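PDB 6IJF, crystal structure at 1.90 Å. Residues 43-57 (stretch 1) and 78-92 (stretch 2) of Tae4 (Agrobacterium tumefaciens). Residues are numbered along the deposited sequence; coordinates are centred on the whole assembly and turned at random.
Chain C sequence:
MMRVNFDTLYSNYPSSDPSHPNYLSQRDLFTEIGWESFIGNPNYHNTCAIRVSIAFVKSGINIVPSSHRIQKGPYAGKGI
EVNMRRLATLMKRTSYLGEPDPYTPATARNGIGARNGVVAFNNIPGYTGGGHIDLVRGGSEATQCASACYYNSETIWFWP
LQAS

Stretch 1, residues 43-57: NYHNTCAIRVSIAFV
Stretch 2, residues 78-92: KGIEVNMRRLATLMK

Residues 43-47 are loop or turn and lead into a helix, 48-57, that continues along the chain. The second stretch starts extended, with a short strand at 79-80, turns through 81-83 and becomes a helix from M84. N83 sits at the N-cap position. From K78 to M84 the second stretch runs against the direction of the first helix: V57 CA lies 6.9 Å from K78 CA, S53 CA 5.3 Å from I80 CA, and A49 CA 5.1 Å from M84 CA. The second helix then turns back, so the two helix directions differ by 35° and the axes approach to 9.5 Å. Together the stretches bury 727 Å².

The backbones come nearest at A49. Its methyl fills the hollow of the turn: CB is 3.3 Å from E81 O, 3.6 Å from V82 O and 3.9 Å from M84 CA. L87 (chi1 t, chi2 p) closes over the same place, with CD2 3.5 Å from A49 O and 3.9 Å from V52 CG1. V52 is in the t rotamer. C48 (p) adds its SG at 3.9 Å from M84 CB.

S53 (m) supplies the one direct hydrogen bond between the stretches. E81 N donates to S53 OG at 3.1 Å, and S53 OG donates to A49 O at 2.7 Å. The small hydroxyl thus satisfies the amide of E81, just after the strand, while tied to its own helix. E81 (chi1 t, chi2 p) leads its carboxylate away from the first stretch. There E81 OE2 accepts from N83 N at 3.0 Å and forms a salt bridge with R86 NH1 at 3.1 Å, bracing the turn.

I80 (m, m) points sideways at CB, but its end reaches the helix. CD1 lies 3.7 Å from both S53 CB and I54 CG1, and CG2 lies 3.9 Å from I50 CG1. I50 and I54 are both m, t. I50 CG1 also meets V82 CG2 at 3.9 Å. V82 (t) points away at CB, yet its branches still pack: CG1 is 4.3 Å from CD1 of Y44 (m), obliquely to the ring.

Water 1 bridges the loop and turn. It donates to N46 O at 2.7 Å and V82 O at 2.9 Å, and accepts from I50 N at 3.2 Å.

Further along the first helix, the flat ring of F56 (chi1 -86°) receives M91 (m, m, chi3 144°). M91 CE lies over one face, 3.7 Å from the F56 ring centroid. Branched, apolar V57 (t) packs CG1 at 3.6 Å from K78 CB and CG2 at 3.4 Å from G79 O, which is buried without a polar partner.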

ATOM      1  N   ASN C  43      26.105  -9.946  -6.214  1.00 60.28           N
ATOM      2  CA  ASN C  43      26.828  -8.648  -6.272  1.00 56.43           C
ATOM      3  C   ASN C  43      26.109  -7.694  -7.226  1.00 54.69           C
ATOM      4  O   ASN C  43      26.473  -6.515  -7.231  1.00 52.49           O
ATOM      5  CB  ASN C  43      28.288  -8.815  -6.704  1.00 70.45           C
ATOM      6  CG  ASN C  43      29.076  -9.669  -5.722  1.00 81.33           C
ATOM      7  OD1 ASN C  43      29.668 -10.690  -6.089  1.00 80.37           O
ATOM      8  ND2 ASN C  43      29.046  -9.278  -4.457  1.00 72.63           N
ATOM      9  N   TYR C  44      25.152  -8.179  -8.036  1.00 51.30           N
ATOM     10  CA  TYR C  44      24.517  -7.369  -9.112  1.00 51.33           C
ATOM     11  C   TYR C  44      23.002  -7.252  -8.910  1.00 47.43           C
ATOM     12  O   TYR C  44      22.302  -6.821  -9.861  1.00 44.35           O
ATOM     13  CB  TYR C  44      24.909  -7.959 -10.463  1.00 46.69           C
ATOM     14  CG  TYR C  44      26.389  -7.834 -10.700  1.00 58.08           C
ATOM     15  CD1 TYR C  44      26.933  -6.638 -11.143  1.00 57.16           C
ATOM     16  CD2 TYR C  44      27.258  -8.878 -10.408  1.00 57.31           C
ATOM     17  CE1 TYR C  44      28.298  -6.493 -11.325  1.00 65.70           C
ATOM     18  CE2 TYR C  44      28.631  -8.748 -10.588  1.00 57.29           C
ATOM     19  CZ  TYR C  44      29.149  -7.554 -11.051  1.00 60.13           C
ATOM     20  OH  TYR C  44      30.487  -7.382 -11.252  1.00 58.08           O
ATOM     21  N   HIS C  45      22.508  -7.555  -7.710  1.00 45.85           N
ATOM     22  CA  HIS C  45      21.048  -7.457  -7.415  1.00 44.02           C
ATOM     23  C   HIS C  45      20.563  -6.011  -7.572  1.00 44.84           C
ATOM     24  O   HIS C  45      19.402  -5.829  -8.017  1.00 41.55           O
ATOM     25  CB  HIS C  45      20.744  -8.013  -6.017  1.00 44.68           C
ATOM     26  CG  HIS C  45      20.582  -9.497  -6.019  1.00 46.33           C
ATOM     27  ND1 HIS C  45      20.958 -10.280  -4.948  1.00 50.92           N
ATOM     28  CD2 HIS C  45      20.095 -10.350  -6.954  1.00 50.63           C
ATOM     29  CE1 HIS C  45      20.699 -11.542  -5.220  1.00 46.24           C
ATOM     30  NE2 HIS C  45      20.179 -11.612  -6.444  1.00 57.84           N
ATOM     31  N   ASN C  46      21.369  -5.042  -7.135  1.00 41.97           N
ATOM     32  CA  ASN C  46      20.957  -3.620  -7.025  1.00 41.58           C
ATOM     33  C   ASN C  46      21.338  -2.914  -8.329  1.00 44.21           C
ATOM     34  O   ASN C  46      22.529  -2.720  -8.577  1.00 45.13           O
ATOM     35  CB  ASN C  46      21.489  -2.980  -5.743  1.00 45.73           C
ATOM     36  CG  ASN C  46      21.020  -3.741  -4.523  1.00 49.37           C
ATOM     37  OD1 ASN C  46      21.834  -4.113  -3.682  1.00 61.49           O
ATOM     38  ND2 ASN C  46      19.738  -4.050  -4.472  1.00 40.49           N
ATOM     39  N   THR C  47      20.353  -2.581  -9.156  1.00 37.59           N
ATOM     40  CA  THR C  47      20.556  -2.139 -10.565  1.00 36.08           C
ATOM     41  C   THR C  47      20.444  -0.627 -10.711  1.00 35.82           C
ATOM     42  O   THR C  47      20.616  -0.153 -11.852  1.00 40.16           O
ATOM     43  CB  THR C  47      19.551  -2.881 -11.464  1.00 39.58           C
ATOM     44  OG1 THR C  47      18.247  -2.464 -11.054  1.00 37.46           O
ATOM     45  CG2 THR C  47      19.675  -4.389 -11.365  1.00 41.96           C
ATOM     46  N   CYS C  48      20.194   0.139  -9.635  1.00 36.80           N
ATOM     47  CA  CYS C  48      19.773   1.571  -9.774  1.00 34.09           C
ATOM     48  C   CYS C  48      20.857   2.372 -10.502  1.00 38.31           C
ATOM     49  O   CYS C  48      20.490   3.171 -11.395  1.00 36.66           O
ATOM     50  CB  CYS C  48      19.411   2.214  -8.439  1.00 39.15           C
ATOM     51  SG  CYS C  48      20.786   2.426  -7.258  1.00 41.05           S
ATOM     52  N   ALA C  49      22.145   2.171 -10.175  1.00 36.83           N
ATOM     53  CA  ALA C  49      23.251   2.972 -10.755  1.00 36.60           C
ATOM     54  C   ALA C  49      23.555   2.536 -12.212  1.00 33.72           C
ATOM     55  O   ALA C  49      23.901   3.421 -13.039  1.00 35.03           O
ATOM     56  CB  ALA C  49      24.495   2.887  -9.885  1.00 36.01           C
ATOM     57  N   ILE C  50      23.394   1.256 -12.537  1.00 34.25           N
ATOM     58  CA  ILE C  50      23.419   0.737 -13.946  1.00 35.99           C
ATOM     59  C   ILE C  50      22.351   1.455 -14.782  1.00 37.30           C
ATOM     60  O   ILE C  50      22.644   1.951 -15.895  1.00 37.67           O
ATOM     61  CB  ILE C  50      23.201  -0.787 -13.966  1.00 35.66           C
ATOM     62  CG1 ILE C  50      24.288  -1.520 -13.185  1.00 39.33           C
ATOM     63  CG2 ILE C  50      23.097  -1.303 -15.389  1.00 37.66           C
ATOM     64  CD1 ILE C  50      23.934  -2.954 -12.847  1.00 41.59           C
ATOM     65  N   ARG C  51      21.134   1.543 -14.256  1.00 38.20           N
ATOM     66  CA  ARG C  51      19.991   2.116 -15.013  1.00 38.44           C
ATOM     67  C   ARG C  51      20.260   3.603 -15.253  1.00 35.66           C
ATOM     68  O   ARG C  51      20.064   4.085 -16.392  1.00 37.54           O
ATOM     69  CB  ARG C  51      18.676   1.826 -14.277  1.00 32.07           C
ATOM     70  CG  ARG C  51      18.360   0.345 -14.213  1.00 32.56           C
ATOM     71  CD  ARG C  51      17.155   0.017 -13.344  1.00 31.26           C
ATOM     72  NE  ARG C  51      16.887  -1.409 -13.314  1.00 35.36           N
ATOM     73  CZ  ARG C  51      16.167  -2.059 -14.226  1.00 33.41           C
ATOM     74  NH1 ARG C  51      15.662  -1.402 -15.257  1.00 35.10           N
ATOM     75  NH2 ARG C  51      15.926  -3.347 -14.076  1.00 35.05           N
ATOM     76  N   VAL C  52      20.742   4.336 -14.240  1.00 37.85           N
ATOM     77  CA  VAL C  52      21.042   5.786 -14.428  1.00 35.16           C
ATOM     78  C   VAL C  52      22.249   5.962 -15.373  1.00 36.71           C
ATOM     79  O   VAL C  52      22.172   6.862 -16.264  1.00 38.48           O
ATOM     80  CB  VAL C  52      21.208   6.531 -13.092  1.00 37.67           C
ATOM     81  CG1 VAL C  52      21.729   7.951 -13.330  1.00 34.62           C
ATOM     82  CG2 VAL C  52      19.892   6.570 -12.314  1.00 34.41           C
ATOM     83  N   SER C  53      23.292   5.147 -15.243  1.00 37.31           N
ATOM     84  CA  SER C  53      24.466   5.160 -16.180  1.00 39.95           C
ATOM     85  C   SER C  53      23.987   5.027 -17.629  1.00 35.66           C
ATOM     86  O   SER C  53      24.353   5.866 -18.470  1.00 38.16           O
ATOM     87  CB  SER C  53      25.452   4.064 -15.866  1.00 38.89           C
ATOM     88  OG  SER C  53      26.004   4.194 -14.585  1.00 38.73           O
ATOM     89  N   ILE C  54      23.105   4.069 -17.905  1.00 41.48           N
ATOM     90  CA  ILE C  54      22.608   3.778 -19.288  1.00 37.82           C
ATOM     91  C   ILE C  54      21.845   4.988 -19.829  1.00 40.03           C
ATOM     92  O   ILE C  54      22.073   5.361 -21.006  1.00 38.87           O
ATOM     93  CB  ILE C  54      21.773   2.496 -19.291  1.00 42.26           C
ATOM     94  CG1 ILE C  54      22.695   1.297 -19.119  1.00 41.88           C
ATOM     95  CG2 ILE C  54      20.930   2.396 -20.549  1.00 46.32           C
ATOM     96  CD1 ILE C  54      22.008   0.034 -18.709  1.00 48.46           C
ATOM     97  N   ALA C  55      21.000   5.608 -19.004  1.00 38.24           N
ATOM     98  CA  ALA C  55      20.255   6.815 -19.400  1.00 38.36           C
ATOM     99  C   ALA C  55      21.241   7.890 -19.909  1.00 36.90           C
ATOM    100  O   ALA C  55      20.975   8.505 -20.984  1.00 36.78           O
ATOM    101  CB  ALA C  55      19.403   7.311 -18.263  1.00 40.01           C
ATOM    102  N   PHE C  56      22.334   8.115 -19.182  1.00 39.20           N
ATOM    103  CA  PHE C  56      23.358   9.143 -19.544  1.00 39.94           C
ATOM    104  C   PHE C  56      24.081   8.727 -20.840  1.00 40.25           C
ATOM    105  O   PHE C  56      24.087   9.519 -21.809  1.00 39.95           O
ATOM    106  CB  PHE C  56      24.320   9.401 -18.380  1.00 42.43           C
ATOM    107  CG  PHE C  56      23.802  10.442 -17.411  1.00 39.65           C
ATOM    108  CD1 PHE C  56      23.921  11.783 -17.698  1.00 43.46           C
ATOM    109  CD2 PHE C  56      23.100  10.081 -16.274  1.00 43.75           C
ATOM    110  CE1 PHE C  56      23.424  12.758 -16.835  1.00 41.51           C
ATOM    111  CE2 PHE C  56      22.593  11.044 -15.412  1.00 45.87           C
ATOM    112  CZ  PHE C  56      22.780  12.384 -15.687  1.00 40.65           C
ATOM    113  N   VAL C  57      24.622   7.518 -20.871  1.00 43.15           N
ATOM    114  CA  VAL C  57      25.346   6.983 -22.061  1.00 47.45           C
ATOM    115  C   VAL C  57      24.474   7.135 -23.303  1.00 47.87           C
ATOM    116  O   VAL C  57      24.950   7.700 -24.275  1.00 43.35           O
ATOM    117  CB  VAL C  57      25.738   5.520 -21.851  1.00 44.58           C
ATOM    118  CG1 VAL C  57      26.177   4.879 -23.157  1.00 45.65           C
ATOM    119  CG2 VAL C  57      26.809   5.407 -20.796  1.00 42.74           C
ATOM    120  N   LYS C  78      31.156   1.675 -23.750  1.00 56.73           N
ATOM    121  CA  LYS C  78      30.834   2.863 -22.909  1.00 51.64           C
ATOM    122  C   LYS C  78      30.789   2.457 -21.428  1.00 45.69           C
ATOM    123  O   LYS C  78      30.498   1.293 -21.148  1.00 46.31           O
ATOM    124  CB  LYS C  78      29.528   3.513 -23.370  1.00 49.85           C
ATOM    125  CG  LYS C  78      29.553   4.064 -24.780  1.00 57.86           C
ATOM    126  CD  LYS C  78      30.460   5.286 -24.898  1.00 57.23           C
ATOM    127  CE  LYS C  78      30.324   5.958 -26.246  1.00 59.46           C
ATOM    128  NZ  LYS C  78      31.342   7.014 -26.407  1.00 65.86           N
ATOM    129  N   GLY C  79      31.077   3.384 -20.510  1.00 48.79           N
ATOM    130  CA  GLY C  79      31.226   3.095 -19.066  1.00 46.98           C
ATOM    131  C   GLY C  79      29.891   3.029 -18.317  1.00 43.52           C
ATOM    132  O   GLY C  79      28.972   3.807 -18.645  1.00 57.27           O
ATOM    133  N   ILE C  80      29.781   2.081 -17.383  1.00 45.60           N
ATOM    134  CA  ILE C  80      28.650   1.892 -16.425  1.00 50.67           C
ATOM    135  C   ILE C  80      29.260   1.945 -15.020  1.00 47.85           C
ATOM    136  O   ILE C  80      30.158   1.126 -14.741  1.00 51.39           O
ATOM    137  CB  ILE C  80      27.930   0.532 -16.609  1.00 45.80           C
ATOM    138  CG1 ILE C  80      27.210   0.357 -17.948  1.00 48.15           C
ATOM    139  CG2 ILE C  80      26.992   0.250 -15.444  1.00 51.22           C
ATOM    140  CD1 ILE C  80      26.331   1.491 -18.353  1.00 51.47           C
ATOM    141  N   GLU C  81      28.748   2.797 -14.139  1.00 46.39           N
ATOM    142  CA  GLU C  81      29.092   2.720 -12.691  1.00 41.61           C
ATOM    143  C   GLU C  81      28.026   1.888 -11.992  1.00 47.82           C
ATOM    144  O   GLU C  81      26.822   2.250 -12.080  1.00 48.92           O
ATOM    145  CB  GLU C  81      29.208   4.125 -12.099  1.00 43.72           C
ATOM    146  CG  GLU C  81      29.602   4.148 -10.631  1.00 50.17           C
ATOM    147  CD  GLU C  81      30.795   3.241 -10.313  1.00 48.63           C
ATOM    148  OE1 GLU C  81      31.913   3.558 -10.740  1.00 52.45           O
ATOM    149  OE2 GLU C  81      30.590   2.183  -9.658  1.00 50.05           O
ATOM    150  N   VAL C  82      28.420   0.810 -11.330  1.00 40.01           N
ATOM    151  CA  VAL C  82      27.445  -0.136 -10.701  1.00 43.44           C
ATOM    152  C   VAL C  82      27.132   0.302  -9.270  1.00 45.58           C
ATOM    153  O   VAL C  82      26.108  -0.148  -8.742  1.00 50.10           O
ATOM    154  CB  VAL C  82      27.957  -1.584 -10.755  1.00 51.56           C
ATOM    155  CG1 VAL C  82      27.187  -2.533  -9.854  1.00 54.21           C
ATOM    156  CG2 VAL C  82      27.974  -2.086 -12.190  1.00 56.67           C
ATOM    157  N   ASN C  83      27.973   1.126  -8.660  1.00 44.12           N
ATOM    158  CA  ASN C  83      27.918   1.446  -7.202  1.00 47.80           C
ATOM    159  C   ASN C  83      27.207   2.786  -7.081  1.00 37.11           C
ATOM    160  O   ASN C  83      27.683   3.797  -7.687  1.00 39.65           O
ATOM    161  CB  ASN C  83      29.301   1.542  -6.542  1.00 47.28           C
ATOM    162  CG  ASN C  83      29.238   1.832  -5.052  1.00 49.70           C
ATOM    163  OD1 ASN C  83      29.166   0.939  -4.209  1.00 57.35           O
ATOM    164  ND2 ASN C  83      29.340   3.091  -4.731  1.00 45.99           N
ATOM    165  N   MET C  84      26.097   2.801  -6.335  1.00 41.90           N
ATOM    166  CA  MET C  84      25.259   4.019  -6.240  1.00 42.59           C
ATOM    167  C   MET C  84      26.069   5.158  -5.606  1.00 35.03           C
ATOM    168  O   MET C  84      26.032   6.275  -6.142  1.00 38.94           O
ATOM    169  CB  MET C  84      23.987   3.753  -5.443  1.00 39.89           C
ATOM    170  CG  MET C  84      23.193   5.006  -5.190  1.00 37.07           C
ATOM    171  SD  MET C  84      23.693   5.750  -3.599  1.00 43.06           S
ATOM    172  CE  MET C  84      22.784   7.293  -3.737  1.00 40.80           C
ATOM    173  N   ARG C  85      26.824   4.881  -4.549  1.00 38.37           N
ATOM    174  CA  ARG C  85      27.636   5.932  -3.846  1.00 45.43           C
ATOM    175  C   ARG C  85      28.643   6.559  -4.832  1.00 39.86           C
ATOM    176  O   ARG C  85      28.738   7.819  -4.918  1.00 41.09           O
ATOM    177  CB  ARG C  85      28.301   5.326  -2.598  1.00 49.89           C
ATOM    178  CG  ARG C  85      28.983   6.359  -1.697  1.00 62.31           C
ATOM    179  CD  ARG C  85      29.831   5.743  -0.583  1.00 67.80           C
ATOM    180  NE  ARG C  85      29.357   4.452  -0.072  1.00 72.56           N
ATOM    181  CZ  ARG C  85      28.376   4.276   0.821  1.00 80.06           C
ATOM    182  NH1 ARG C  85      27.705   5.314   1.303  1.00 84.02           N
ATOM    183  NH2 ARG C  85      28.053   3.050   1.214  1.00 72.54           N
ATOM    184  N   ARG C  86      29.386   5.721  -5.570  1.00 44.35           N
ATOM    185  CA  ARG C  86      30.380   6.201  -6.565  1.00 42.29           C
ATOM    186  C   ARG C  86      29.682   6.980  -7.673  1.00 40.93           C
ATOM    187  O   ARG C  86      30.203   8.047  -8.032  1.00 43.02           O
ATOM    188  CB  ARG C  86      31.215   5.034  -7.112  1.00 51.41           C
ATOM    189  CG  ARG C  86      32.195   4.491  -6.085  1.00 58.07           C
ATOM    190  CD  ARG C  86      33.481   3.994  -6.735  1.00 62.05           C
ATOM    191  NE  ARG C  86      33.175   2.836  -7.538  1.00 65.13           N
ATOM    192  CZ  ARG C  86      32.846   1.640  -7.050  1.00 75.16           C
ATOM    193  NH1 ARG C  86      32.593   0.641  -7.882  1.00 72.22           N
ATOM    194  NH2 ARG C  86      32.794   1.438  -5.742  1.00 73.33           N
ATOM    195  N   LEU C  87      28.507   6.533  -8.161  1.00 41.65           N
ATOM    196  CA  LEU C  87      27.818   7.308  -9.223  1.00 36.34           C
ATOM    197  C   LEU C  87      27.388   8.670  -8.665  1.00 35.40           C
ATOM    198  O   LEU C  87      27.505   9.663  -9.391  1.00 35.31           O
ATOM    199  CB  LEU C  87      26.644   6.510  -9.813  1.00 42.97           C
ATOM    200  CG  LEU C  87      25.905   7.204 -10.971  1.00 42.01           C
ATOM    201  CD1 LEU C  87      26.828   7.497 -12.142  1.00 44.79           C
ATOM    202  CD2 LEU C  87      24.733   6.366 -11.445  1.00 40.86           C
ATOM    203  N   ALA C  88      26.854   8.729  -7.441  1.00 39.10           N
ATOM    204  CA  ALA C  88      26.374  10.002  -6.820  1.00 40.03           C
ATOM    205  C   ALA C  88      27.556  10.977  -6.670  1.00 40.05           C
ATOM    206  O   ALA C  88      27.414  12.146  -6.996  1.00 40.01           O
ATOM    207  CB  ALA C  88      25.740   9.702  -5.477  1.00 42.86           C
ATOM    208  N   THR C  89      28.708  10.467  -6.236  1.00 42.97           N
ATOM    209  CA  THR C  89      30.004  11.203  -6.170  1.00 42.28           C
ATOM    210  C   THR C  89      30.362  11.781  -7.548  1.00 43.33           C
ATOM    211  O   THR C  89      30.624  12.983  -7.656  1.00 43.47           O
ATOM    212  CB  THR C  89      31.087  10.268  -5.616  1.00 41.81           C
ATOM    213  OG1 THR C  89      30.623   9.876  -4.318  1.00 40.91           O
ATOM    214  CG2 THR C  89      32.451  10.927  -5.562  1.00 46.63           C
ATOM    215  N   LEU C  90      30.326  10.960  -8.594  1.00 42.85           N
ATOM    216  CA  LEU C  90      30.670  11.400  -9.961  1.00 41.63           C
ATOM    217  C   LEU C  90      29.722  12.498 -10.412  1.00 40.36           C
ATOM    218  O   LEU C  90      30.179  13.486 -11.030  1.00 39.22           O
ATOM    219  CB  LEU C  90      30.581  10.182 -10.886  1.00 48.22           C
ATOM    220  CG  LEU C  90      30.890  10.439 -12.352  1.00 49.97           C
ATOM    221  CD1 LEU C  90      31.745   9.290 -12.875  1.00 53.66           C
ATOM    222  CD2 LEU C  90      29.618  10.568 -13.179  1.00 52.69           C
ATOM    223  N   MET C  91      28.423  12.333 -10.152  1.00 38.37           N
ATOM    224  CA  MET C  91      27.400  13.292 -10.627  1.00 36.27           C
ATOM    225  C   MET C  91      27.658  14.654  -9.988  1.00 38.65           C
ATOM    226  O   MET C  91      27.278  15.673 -10.631  1.00 46.57           O
ATOM    227  CB  MET C  91      25.981  12.824 -10.265  1.00 40.94           C
ATOM    228  CG  MET C  91      25.424  11.726 -11.210  1.00 46.28           C
ATOM    229  SD  MET C  91      25.347  12.331 -12.897  1.00 50.12           S
ATOM    230  CE  MET C  91      25.767  10.848 -13.824  1.00 48.43           C
ATOM    231  N   LYS C  92      28.238  14.657  -8.778  1.00 41.86           N
ATOM    232  CA  LYS C  92      28.495  15.878  -7.955  1.00 47.57           C
ATOM    233  C   LYS C  92      29.604  16.719  -8.587  1.00 46.27           C
ATOM    234  O   LYS C  92      29.658  17.914  -8.290  1.00 51.54           O
ATOM    235  CB  LYS C  92      28.931  15.496  -6.532  1.00 49.75           C
ATOM    236  CG  LYS C  92      28.252  16.227  -5.403  1.00 61.27           C
ATOM    237  CD  LYS C  92      28.568  15.609  -4.042  1.00 69.60           C
ATOM    238  CE  LYS C  92      28.423  16.594  -2.900  1.00 80.59           C
ATOM    239  NZ  LYS C  92      28.733  15.969  -1.592  1.00 81.40           N
TER
HETATM  240  O   HOH W   1      23.441  -0.524  -9.838  1.00 43.10           O